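Local coordinates for Lic12234 (Leptospira interrogans, PDB 4TZH), which is of unknown function but folds as a leucine-rich repeat solenoid and may serve this pathogen as a virulence factor, at residues K35-L40 / T55-I60; E44-R49 / G61-L66; K67-S72 / Q84-L89; L89-L94 / L112-L117. All coordinates share one frame; numbering follows the deposited sequence.

Contact 1 (K35-L40 / T55-I60). With ZN (zinc ion), chain F.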
# COMPACT_ATOMS: atom_id res chain seq x y z
N LYS A 35 -19.35 -4.46 2.67
CA LYS A 35 -18.85 -5.70 3.26
C LYS A 35 -18.97 -6.88 2.31
O LYS A 35 -18.20 -7.82 2.44
CB LYS A 35 -19.61 -6.00 4.59
CG LYS A 35 -19.36 -4.94 5.67
CD LYS A 35 -20.11 -5.25 6.96
CE LYS A 35 -19.84 -4.25 8.05
NZ LYS A 35 -20.62 -4.56 9.28
N GLU A 36 -19.90 -6.81 1.35
CA GLU A 36 -20.17 -7.88 0.40
C GLU A 36 -18.96 -8.14 -0.50
O GLU A 36 -18.94 -9.19 -1.15
CB GLU A 36 -21.44 -7.61 -0.42
CG GLU A 36 -22.72 -7.71 0.39
CD GLU A 36 -23.01 -6.56 1.34
OE1 GLU A 36 -22.49 -5.44 1.12
OE2 GLU A 36 -23.76 -6.78 2.32
N ILE A 37 -17.93 -7.24 -0.49
CA ILE A 37 -16.69 -7.50 -1.22
C ILE A 37 -16.12 -8.87 -0.80
O ILE A 37 -15.47 -9.53 -1.61
CB ILE A 37 -15.66 -6.35 -0.92
CG1 ILE A 37 -14.43 -6.41 -1.86
CG2 ILE A 37 -15.17 -6.33 0.56
CD1 ILE A 37 -14.73 -5.90 -3.25
N GLU A 38 -16.36 -9.33 0.46
CA GLU A 38 -15.81 -10.62 0.88
C GLU A 38 -16.29 -11.80 0.03
O GLU A 38 -15.68 -12.87 0.10
CB GLU A 38 -16.11 -10.90 2.35
CG GLU A 38 -17.58 -11.07 2.64
CD GLU A 38 -17.86 -11.39 4.09
OE1 GLU A 38 -16.96 -11.94 4.77
OE2 GLU A 38 -18.97 -11.07 4.56
N GLN A 39 -17.39 -11.62 -0.72
CA GLN A 39 -17.87 -12.73 -1.56
C GLN A 39 -16.96 -13.00 -2.78
O GLN A 39 -17.05 -14.08 -3.38
CB GLN A 39 -19.29 -12.46 -2.04
CG GLN A 39 -20.31 -12.51 -0.91
CD GLN A 39 -21.69 -12.20 -1.44
OE1 GLN A 39 -22.13 -12.76 -2.45
NE2 GLN A 39 -22.39 -11.33 -0.77
N LEU A 40 -16.11 -12.03 -3.15
CA LEU A 40 -15.27 -12.15 -4.35
C LEU A 40 -13.99 -12.85 -3.99
O LEU A 40 -12.91 -12.28 -4.02
CB LEU A 40 -15.03 -10.76 -4.96
CG LEU A 40 -16.31 -9.94 -5.23
CD1 LEU A 40 -15.96 -8.62 -5.94
CD2 LEU A 40 -17.27 -10.72 -6.16
N THR A 55 -11.19 4.28 5.33
CA THR A 55 -10.61 3.01 5.78
C THR A 55 -11.13 1.93 4.88
O THR A 55 -11.81 2.19 3.88
CB THR A 55 -10.95 2.72 7.27
OG1 THR A 55 -10.14 1.62 7.73
CG2 THR A 55 -12.46 2.46 7.52
N LEU A 56 -10.80 0.67 5.23
CA LEU A 56 -11.30 -0.49 4.54
C LEU A 56 -12.07 -1.34 5.53
O LEU A 56 -11.73 -1.35 6.71
CB LEU A 56 -10.16 -1.35 3.96
CG LEU A 56 -9.32 -0.68 2.88
CD1 LEU A 56 -8.19 -1.60 2.51
CD2 LEU A 56 -10.17 -0.39 1.65
N PRO A 57 -13.08 -2.10 5.08
CA PRO A 57 -13.80 -2.97 6.02
C PRO A 57 -12.90 -4.12 6.48
O PRO A 57 -11.98 -4.52 5.76
CB PRO A 57 -14.96 -3.49 5.17
CG PRO A 57 -14.44 -3.45 3.73
CD PRO A 57 -13.61 -2.21 3.69
N GLU A 58 -13.20 -4.68 7.64
CA GLU A 58 -12.44 -5.83 8.13
C GLU A 58 -12.57 -7.02 7.17
O GLU A 58 -11.71 -7.88 7.16
CB GLU A 58 -12.95 -6.24 9.51
CG GLU A 58 -12.60 -5.23 10.59
CD GLU A 58 -13.13 -5.66 11.96
OE1 GLU A 58 -14.37 -5.60 12.17
OE2 GLU A 58 -12.33 -6.16 12.77
N GLU A 59 -13.64 -7.05 6.37
CA GLU A 59 -13.88 -8.08 5.35
C GLU A 59 -12.80 -8.13 4.28
O GLU A 59 -12.70 -9.14 3.58
CB GLU A 59 -15.24 -7.88 4.68
CG GLU A 59 -16.42 -8.28 5.56
CD GLU A 59 -16.85 -7.32 6.65
OE1 GLU A 59 -16.27 -6.22 6.77
OE2 GLU A 59 -17.78 -7.68 7.41
N ILE A 60 -11.96 -7.09 4.18
CA ILE A 60 -10.89 -7.11 3.18
C ILE A 60 -9.96 -8.31 3.38
O ILE A 60 -9.40 -8.81 2.40
CB ILE A 60 -10.10 -5.76 3.19
CG1 ILE A 60 -9.33 -5.52 1.87
CG2 ILE A 60 -9.14 -5.65 4.38
CD1 ILE A 60 -10.22 -4.93 0.76
ZN ZN F . -10.42 -6.45 12.79
O HOH W 1 -19.66 -9.54 6.73

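Contact 2 (E44-R49 / G61-L66). With ZN (zinc ion), chain C.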
# COMPACT_ATOMS: atom_id res chain seq x y z
N GLU A 44 -8.15 -10.82 -7.58
CA GLU A 44 -6.72 -10.60 -7.68
C GLU A 44 -6.34 -9.15 -7.72
O GLU A 44 -5.22 -8.79 -7.34
CB GLU A 44 -6.14 -11.33 -8.88
CG GLU A 44 -6.34 -12.83 -8.76
CD GLU A 44 -5.57 -13.72 -9.71
OE1 GLU A 44 -4.93 -13.19 -10.64
OE2 GLU A 44 -5.61 -14.96 -9.51
N SER A 45 -7.26 -8.29 -8.19
CA SER A 45 -6.93 -6.87 -8.28
C SER A 45 -8.16 -6.07 -7.91
O SER A 45 -9.24 -6.36 -8.40
CB SER A 45 -6.57 -6.57 -9.73
OG SER A 45 -6.25 -5.20 -9.88
N LEU A 46 -7.99 -5.07 -7.05
CA LEU A 46 -9.08 -4.22 -6.62
C LEU A 46 -8.62 -2.78 -6.80
O LEU A 46 -7.58 -2.39 -6.25
CB LEU A 46 -9.39 -4.53 -5.15
CG LEU A 46 -10.47 -3.69 -4.48
CD1 LEU A 46 -11.80 -3.73 -5.26
CD2 LEU A 46 -10.69 -4.14 -3.01
N HIS A 47 -9.38 -2.01 -7.58
CA HIS A 47 -9.06 -0.60 -7.80
C HIS A 47 -10.17 0.24 -7.18
O HIS A 47 -11.35 -0.00 -7.43
CB HIS A 47 -9.04 -0.29 -9.30
CG HIS A 47 -7.95 -0.98 -10.05
ND1 HIS A 47 -6.76 -0.35 -10.31
CD2 HIS A 47 -7.91 -2.23 -10.58
CE1 HIS A 47 -6.04 -1.19 -11.00
NE2 HIS A 47 -6.68 -2.34 -11.20
N LEU A 48 -9.77 1.15 -6.32
CA LEU A 48 -10.69 2.04 -5.57
C LEU A 48 -10.20 3.46 -5.61
O LEU A 48 -10.51 4.26 -4.73
CB LEU A 48 -10.73 1.60 -4.10
CG LEU A 48 -11.23 0.18 -3.87
CD1 LEU A 48 -10.92 -0.29 -2.47
CD2 LEU A 48 -12.73 0.06 -4.17
N ARG A 49 -9.49 3.81 -6.68
CA ARG A 49 -8.87 5.12 -6.82
C ARG A 49 -9.92 6.23 -6.85
O ARG A 49 -10.98 6.04 -7.48
CB ARG A 49 -8.10 5.15 -8.14
CG ARG A 49 -7.49 6.55 -8.47
CD ARG A 49 -6.49 6.33 -9.58
NE ARG A 49 -6.00 7.59 -10.17
CZ ARG A 49 -5.00 8.33 -9.69
NH1 ARG A 49 -4.37 7.97 -8.58
NH2 ARG A 49 -4.60 9.43 -10.34
N GLY A 61 -9.79 -8.75 4.61
CA GLY A 61 -8.87 -9.84 4.88
C GLY A 61 -9.29 -11.18 4.30
O GLY A 61 -8.48 -12.10 4.27
N ILE A 62 -10.55 -11.31 3.82
CA ILE A 62 -11.00 -12.56 3.19
C ILE A 62 -10.42 -12.69 1.78
O ILE A 62 -10.40 -13.79 1.20
CB ILE A 62 -12.57 -12.60 3.19
CG1 ILE A 62 -13.14 -12.51 4.62
CG2 ILE A 62 -13.17 -13.81 2.42
CD1 ILE A 62 -12.67 -13.64 5.63
N LEU A 63 -9.98 -11.55 1.22
CA LEU A 63 -9.47 -11.51 -0.15
C LEU A 63 -8.02 -12.00 -0.21
O LEU A 63 -7.13 -11.29 -0.69
CB LEU A 63 -9.61 -10.10 -0.72
CG LEU A 63 -10.98 -9.46 -0.67
CD1 LEU A 63 -10.91 -8.04 -1.28
CD2 LEU A 63 -11.99 -10.29 -1.41
N LYS A 64 -7.79 -13.23 0.24
CA LYS A 64 -6.43 -13.75 0.37
C LYS A 64 -5.68 -13.94 -0.94
O LYS A 64 -4.44 -14.04 -0.89
CB LYS A 64 -6.41 -15.05 1.19
CG LYS A 64 -6.99 -16.23 0.47
CD LYS A 64 -6.82 -17.50 1.30
CE LYS A 64 -6.99 -18.74 0.45
NZ LYS A 64 -6.40 -19.95 1.11
N ASN A 65 -6.37 -13.90 -2.10
CA ASN A 65 -5.70 -14.06 -3.40
C ASN A 65 -5.34 -12.69 -4.01
O ASN A 65 -4.81 -12.62 -5.11
CB ASN A 65 -6.59 -14.83 -4.38
CG ASN A 65 -6.89 -16.19 -3.83
OD1 ASN A 65 -8.06 -16.54 -3.59
ND2 ASN A 65 -5.87 -16.91 -3.49
N LEU A 66 -5.65 -11.60 -3.30
CA LEU A 66 -5.40 -10.29 -3.86
C LEU A 66 -3.92 -10.05 -4.10
O LEU A 66 -3.11 -10.20 -3.17
CB LEU A 66 -5.92 -9.24 -2.89
CG LEU A 66 -6.33 -7.91 -3.45
CD1 LEU A 66 -7.49 -8.02 -4.45
CD2 LEU A 66 -6.69 -6.96 -2.33
ZN ZN C . -6.22 1.57 -10.17

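Contact 3 (K67-S72 / Q84-L89). With ZN (zinc ion), chain C.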
# COMPACT_ATOMS: atom_id res chain seq x y z
N LYS A 67 -3.57 -9.59 -5.31
CA LYS A 67 -2.19 -9.28 -5.68
C LYS A 67 -1.99 -7.78 -5.80
O LYS A 67 -0.88 -7.29 -5.57
CB LYS A 67 -1.82 -9.88 -7.03
CG LYS A 67 -1.86 -11.40 -7.05
CD LYS A 67 -1.49 -11.86 -8.48
CE LYS A 67 -0.38 -12.86 -8.48
NZ LYS A 67 -0.30 -13.55 -9.80
N TYR A 68 -3.03 -7.05 -6.17
CA TYR A 68 -2.86 -5.61 -6.42
C TYR A 68 -3.99 -4.85 -5.75
O TYR A 68 -5.15 -5.26 -5.86
CB TYR A 68 -2.90 -5.32 -7.94
CG TYR A 68 -2.07 -6.26 -8.76
CD1 TYR A 68 -0.69 -6.24 -8.69
CD2 TYR A 68 -2.66 -7.11 -9.69
CE1 TYR A 68 0.09 -7.10 -9.46
CE2 TYR A 68 -1.89 -7.97 -10.47
CZ TYR A 68 -0.52 -7.95 -10.35
OH TYR A 68 0.26 -8.80 -11.11
N LEU A 69 -3.66 -3.78 -5.03
CA LEU A 69 -4.67 -3.00 -4.35
C LEU A 69 -4.33 -1.54 -4.59
O LEU A 69 -3.25 -1.06 -4.18
CB LEU A 69 -4.64 -3.33 -2.85
CG LEU A 69 -5.62 -2.58 -1.96
CD1 LEU A 69 -7.07 -2.74 -2.45
CD2 LEU A 69 -5.50 -3.08 -0.52
N ASP A 70 -5.25 -0.85 -5.25
CA ASP A 70 -5.09 0.57 -5.56
C ASP A 70 -6.13 1.36 -4.77
O ASP A 70 -7.31 1.29 -5.10
CB ASP A 70 -5.28 0.80 -7.06
CG ASP A 70 -5.40 2.26 -7.42
OD1 ASP A 70 -4.98 3.10 -6.63
OD2 ASP A 70 -5.93 2.54 -8.52
N ILE A 71 -5.68 2.05 -3.73
CA ILE A 71 -6.56 2.89 -2.91
C ILE A 71 -6.09 4.32 -2.97
O ILE A 71 -6.31 5.10 -2.05
CB ILE A 71 -6.66 2.49 -1.44
CG1 ILE A 71 -6.26 1.04 -1.24
CG2 ILE A 71 -8.06 2.84 -0.93
CD1 ILE A 71 -6.19 0.58 0.28
N SER A 72 -5.46 4.68 -4.07
CA SER A 72 -4.95 6.03 -4.23
C SER A 72 -6.04 7.06 -4.28
O SER A 72 -7.16 6.75 -4.66
CB SER A 72 -4.10 6.12 -5.49
OG SER A 72 -4.83 5.80 -6.66
N GLN A 84 -3.42 -7.68 7.39
CA GLN A 84 -2.30 -8.60 7.51
C GLN A 84 -2.53 -9.92 6.78
O GLN A 84 -1.56 -10.65 6.56
CB GLN A 84 -1.93 -8.84 8.98
CG GLN A 84 -2.92 -9.73 9.69
CD GLN A 84 -2.64 -9.75 11.17
OE1 GLN A 84 -1.49 -9.87 11.61
NE2 GLN A 84 -3.67 -9.54 11.93
N LYS A 85 -3.81 -10.27 6.46
CA LYS A 85 -4.10 -11.51 5.77
C LYS A 85 -3.84 -11.43 4.28
O LYS A 85 -3.93 -12.45 3.59
CB LYS A 85 -5.56 -11.93 6.04
CG LYS A 85 -5.81 -12.20 7.52
CD LYS A 85 -7.15 -12.89 7.77
CE LYS A 85 -8.31 -11.92 7.72
NZ LYS A 85 -9.60 -12.54 8.16
N LEU A 86 -3.49 -10.24 3.75
CA LEU A 86 -3.23 -10.07 2.32
C LEU A 86 -1.81 -10.51 1.98
O LEU A 86 -0.98 -9.74 1.52
CB LEU A 86 -3.52 -8.62 1.90
CG LEU A 86 -4.93 -8.14 2.22
CD1 LEU A 86 -5.10 -6.68 1.80
CD2 LEU A 86 -6.01 -9.03 1.55
N LYS A 87 -1.55 -11.82 2.21
CA LYS A 87 -0.22 -12.40 2.05
C LYS A 87 0.25 -12.56 0.64
O LYS A 87 1.43 -12.88 0.42
CB LYS A 87 -0.13 -13.76 2.78
CG LYS A 87 -0.52 -13.73 4.24
CD LYS A 87 0.48 -12.95 5.05
CE LYS A 87 0.32 -13.22 6.51
NZ LYS A 87 1.04 -12.18 7.29
N ASN A 88 -0.67 -12.36 -0.34
CA ASN A 88 -0.29 -12.48 -1.74
C ASN A 88 -0.19 -11.09 -2.39
O ASN A 88 0.11 -10.99 -3.58
CB ASN A 88 -1.32 -13.28 -2.47
CG ASN A 88 -1.13 -14.74 -2.18
OD1 ASN A 88 -0.01 -15.26 -2.27
ND2 ASN A 88 -2.19 -15.41 -1.76
N LEU A 89 -0.37 -10.03 -1.60
CA LEU A 89 -0.32 -8.68 -2.17
C LEU A 89 1.08 -8.32 -2.63
O LEU A 89 2.03 -8.43 -1.84
CB LEU A 89 -0.84 -7.71 -1.12
CG LEU A 89 -1.26 -6.34 -1.67
CD1 LEU A 89 -2.55 -6.47 -2.47
CD2 LEU A 89 -1.46 -5.31 -0.56
ZN ZN C . -6.22 1.57 -10.17

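Contact 4 (L89-L94 / L112-L117). With ZN (zinc ion), chain E.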
# COMPACT_ATOMS: atom_id res chain seq x y z
N LEU A 89 -0.37 -10.03 -1.60
CA LEU A 89 -0.32 -8.68 -2.17
C LEU A 89 1.08 -8.32 -2.63
O LEU A 89 2.03 -8.43 -1.84
CB LEU A 89 -0.84 -7.71 -1.12
CG LEU A 89 -1.26 -6.34 -1.67
CD1 LEU A 89 -2.55 -6.47 -2.47
CD2 LEU A 89 -1.46 -5.31 -0.56
N GLU A 90 1.21 -7.84 -3.88
CA GLU A 90 2.49 -7.50 -4.50
C GLU A 90 2.65 -6.01 -4.72
O GLU A 90 3.78 -5.52 -4.73
CB GLU A 90 2.63 -8.22 -5.86
CG GLU A 90 2.57 -9.75 -5.70
CD GLU A 90 2.82 -10.57 -6.96
OE1 GLU A 90 3.22 -9.98 -7.97
OE2 GLU A 90 2.64 -11.80 -6.94
N VAL A 91 1.54 -5.30 -4.96
CA VAL A 91 1.60 -3.86 -5.25
C VAL A 91 0.51 -3.17 -4.46
O VAL A 91 -0.65 -3.63 -4.48
CB VAL A 91 1.37 -3.59 -6.75
CG1 VAL A 91 1.42 -2.07 -7.05
CG2 VAL A 91 2.38 -4.34 -7.61
N LEU A 92 0.88 -2.10 -3.77
CA LEU A 92 -0.08 -1.35 -2.96
C LEU A 92 0.10 0.14 -3.27
O LEU A 92 1.16 0.72 -3.00
CB LEU A 92 0.19 -1.63 -1.48
CG LEU A 92 -0.68 -0.87 -0.48
CD1 LEU A 92 -2.18 -1.03 -0.78
CD2 LEU A 92 -0.42 -1.42 0.94
N PHE A 93 -0.94 0.74 -3.86
CA PHE A 93 -0.94 2.18 -4.13
C PHE A 93 -1.74 2.89 -3.05
O PHE A 93 -2.96 2.69 -2.95
CB PHE A 93 -1.58 2.50 -5.49
CG PHE A 93 -0.81 2.07 -6.70
CD1 PHE A 93 0.15 2.89 -7.26
CD2 PHE A 93 -1.18 0.93 -7.40
CE1 PHE A 93 0.85 2.49 -8.42
CE2 PHE A 93 -0.49 0.53 -8.54
CZ PHE A 93 0.53 1.31 -9.02
N LEU A 94 -1.06 3.68 -2.22
CA LEU A 94 -1.70 4.43 -1.15
C LEU A 94 -1.44 5.90 -1.32
O LEU A 94 -1.69 6.67 -0.37
CB LEU A 94 -1.21 3.96 0.23
CG LEU A 94 -2.01 2.84 0.80
CD1 LEU A 94 -1.22 2.17 1.93
CD2 LEU A 94 -3.30 3.45 1.42
N LEU A 112 4.90 -8.17 -0.60
CA LEU A 112 4.82 -6.80 -1.17
C LEU A 112 6.12 -6.38 -1.80
O LEU A 112 7.17 -6.44 -1.14
CB LEU A 112 4.39 -5.85 -0.05
CG LEU A 112 3.93 -4.46 -0.53
CD1 LEU A 112 2.67 -4.55 -1.35
CD2 LEU A 112 3.70 -3.53 0.66
N GLY A 113 6.02 -5.93 -3.04
CA GLY A 113 7.20 -5.51 -3.78
C GLY A 113 7.23 -4.03 -4.05
O GLY A 113 8.32 -3.44 -4.10
N ILE A 114 6.05 -3.41 -4.22
CA ILE A 114 6.01 -1.99 -4.57
C ILE A 114 5.01 -1.31 -3.67
O ILE A 114 3.86 -1.76 -3.57
CB ILE A 114 5.61 -1.83 -6.07
CG1 ILE A 114 6.70 -2.49 -6.98
CG2 ILE A 114 5.47 -0.34 -6.41
CD1 ILE A 114 6.40 -2.70 -8.43
N LEU A 115 5.46 -0.27 -2.94
CA LEU A 115 4.61 0.44 -2.00
C LEU A 115 4.69 1.93 -2.29
O LEU A 115 5.78 2.51 -2.16
CB LEU A 115 5.06 0.13 -0.57
CG LEU A 115 4.33 0.83 0.56
CD1 LEU A 115 2.80 0.69 0.46
CD2 LEU A 115 4.78 0.32 1.90
N TYR A 116 3.58 2.52 -2.71
CA TYR A 116 3.55 3.95 -3.00
C TYR A 116 2.80 4.67 -1.92
O TYR A 116 1.61 4.40 -1.69
CB TYR A 116 2.82 4.20 -4.33
CG TYR A 116 3.67 4.03 -5.55
CD1 TYR A 116 4.52 5.05 -5.98
CD2 TYR A 116 3.63 2.86 -6.29
CE1 TYR A 116 5.31 4.89 -7.12
CE2 TYR A 116 4.37 2.72 -7.47
CZ TYR A 116 5.24 3.72 -7.84
OH TYR A 116 5.96 3.58 -9.01
N LEU A 117 3.48 5.56 -1.22
CA LEU A 117 2.90 6.31 -0.10
C LEU A 117 3.04 7.80 -0.36
O LEU A 117 2.86 8.57 0.60
CB LEU A 117 3.59 5.93 1.21
CG LEU A 117 3.21 4.56 1.74
CD1 LEU A 117 4.23 4.06 2.74
CD2 LEU A 117 1.80 4.61 2.41
ZN ZN E . 3.11 -12.80 -8.57
O HOH W 2 2.53 -14.76 -8.15

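Contact 1 (K35-L40 / T55-I60)
E59 does most of the touching here, its side chain lodged between K35 and E38 of the preceding 3-10 turn. The tight part is around its CG, which lies 3.6 Å from the carbonyl O of K35 and 3.7 Å from CD of E38. Bent at its second torsion (chi2 78°), E59 then swings its carboxylate across the extended K35 chain. OE1 comes to 3.5 Å from K35 CG and OE2 to 3.4 Å from K35 CD, so the acid meets the methylenes of the lysine. K35 runs on past it, and its NZ stops 4.6 Å from E59 OE2, too far to count as a salt bridge.

Toward solvent the packing gives way to water. The carboxylates of E38 and E59 stand almost perpendicular, their planes 88° apart, and one water donates to OE2 of each, at 2.7 Å from both. On the inner side, CG2 of I37 only just reaches the ring of P57, while I37 also packs on L23 and P57 on L33. Beside E59, E58 extends to a zinc ion, which it binds through OE2 and shares with E82.

No direct hydrogen bond joins the two turns. The packing leaves two carboxylates, presumably both charged, close together, and the bridging water, with the lysine ammonium not far off, would be expected to ease their repulsion.

Contact 2 (E44-R49 / G61-L66)
L66 sets one methyl, CD1, against the backbone of E44 and S45, and the rest of the contact is arranged round that methyl. With CG anti to its own backbone N (chi1 -154°), L66 directs its branches to the strand one coil earlier, 45-47. CD1 then lies 3.6 Å from C of E44 and 3.8 Å from N of S45, pressed on the peptide that links them. The same methyl reaches CB of L46 at 4.0 Å, so L46 and L66 meet at the root of one side chain and the tip of the other.

L46 points inward from the strand, its CG also anti to the backbone N (chi1 177°). This sends CD2 toward L63, whose CD1 it meets tip to tip at 4.3 Å, a looser touch. Meanwhile the CB of E44 is directed away from the turn. The near part of that residue does the touching: CA sits 3.8 Å from the carbonyl O of N65 and CG 4.0 Å from it.

The residues that meet the strand are presented by a compact bend. L63 is the centre of an inverse gamma turn, and a type I beta turn runs from L63 to L66, closed by L66 N to L63 O.

Farther along the strand, H47 faces the other way and binds a zinc ion through ND1 at 2.0 Å, with D70 of the next strand as a fellow ligand. Inward leucines alternating with outward polar residues, and a leucine of the returning turn packed against the start of the strand, are the pattern of one coil of a leucine-rich repeat.

Contact 3 (K67-S72 / Q84-L89)
L89 reaches back to K67 and L69, and its atoms can be taken in turn. CB leaves the main chain at the last residue of the turn, and CG, held anti to the backbone N (chi1 -162°), comes to 4.0 Å from the carbonyl O of K67. From there CD1 presses on the K67–Y68 peptide, 3.6 Å from C of K67 and 3.8 Å from N of Y68. It also meets CB of L69 at 3.8 Å. CD2, the other branch, stands 4.4 Å from that same CB.

Just before L89, the carbonyl O of N88 receives a CA-H contact from K67 CA at 3.6 Å, nearly straight at 164°. The N88 side chain is used elsewhere: its amide ND2 bonds to K64 O in the previous coil, and OD1 is hydrogen-bonded to NZ of K111. Inverse gamma turn at L86, type I turn from L86 to L89, then strand: in this leucine-rich repeat protein that order of turns brings the chain back to the sheet. L86 and L69 both point into the coil's hydrophobic interior, where their methyls meet.

Across the strand D70 binds zinc through OD2, together with H47. Its second oxygen, OD1, is gripped twice by S72. The backbone N closes an Asx turn at 3.0 Å, coming from the anti side and 32° out of the carboxylate plane, while OG donates to the syn lone pair at 2.7 Å.

Contact 4 (L89-L94 / L112-L117)
The carbonyl O of E90 takes two backbone N-H groups at once, from G113 at 2.8 Å and from the next residue, I114, at 3.1 Å. The I114 bond lies in the carbonyl plane, whereas G113 approaches tilted from it. Past this double grip the strands run on as a regular parallel ladder, 4° apart in direction: L92 N to I114 O, Y116 N to L92 O, and L94 N to Y116 O. The middle one of these three is almost straight, at 175°.

Such neighbouring parallel strands, one from each repeat, build the sheet on the concave side of a leucine-rich repeat solenoid. L92 and L115 point to the inner face, L92 CD2 touching L115 CD1 at 3.9 Å, and the buried L94 and L117 continue the leucine rows beyond the strands, L94 CB meeting L117 CD2 at 3.8 Å. At the start of the strands CD1 of L112 comes 3.7 Å from C of E90 and also packs on CB of L92.

V91, I114, F93 and Y116 occupy the opposite face. The F93 and Y116 rings lie side by side, their planes 7° apart but offset so much that little of one ring lies over the other. Their centroids are 5.2 Å apart, and CE1 of F93 approaches CD2 of Y116 at 3.5 Å. At the N-terminal end the extended E90 leads off to a zinc ion, bound by OE2 and a water.

Overall arrangement
From the N terminus, contact 1 opens at 35-40. Before it closes at 55-60, strand 45-47 has begun contact 2, which closes at 61-66; these two therefore cross. They touch where I37 O and L40 O meet a methyl of L63. Contact 3 follows in series, closing the next coil from strand 68-70 to the turn at 84-89. Contact 4 starts on the shared residue L89 and spans one more coil to strand 114-116. Contact 1 joins the 3-10 turns of successive coils, contacts 2 and 3 each fasten a strand to its own returning turn, and contact 4 pairs strands. Neighbouring strands in one parallel sheet bind contacts 2, 3 and 4 together.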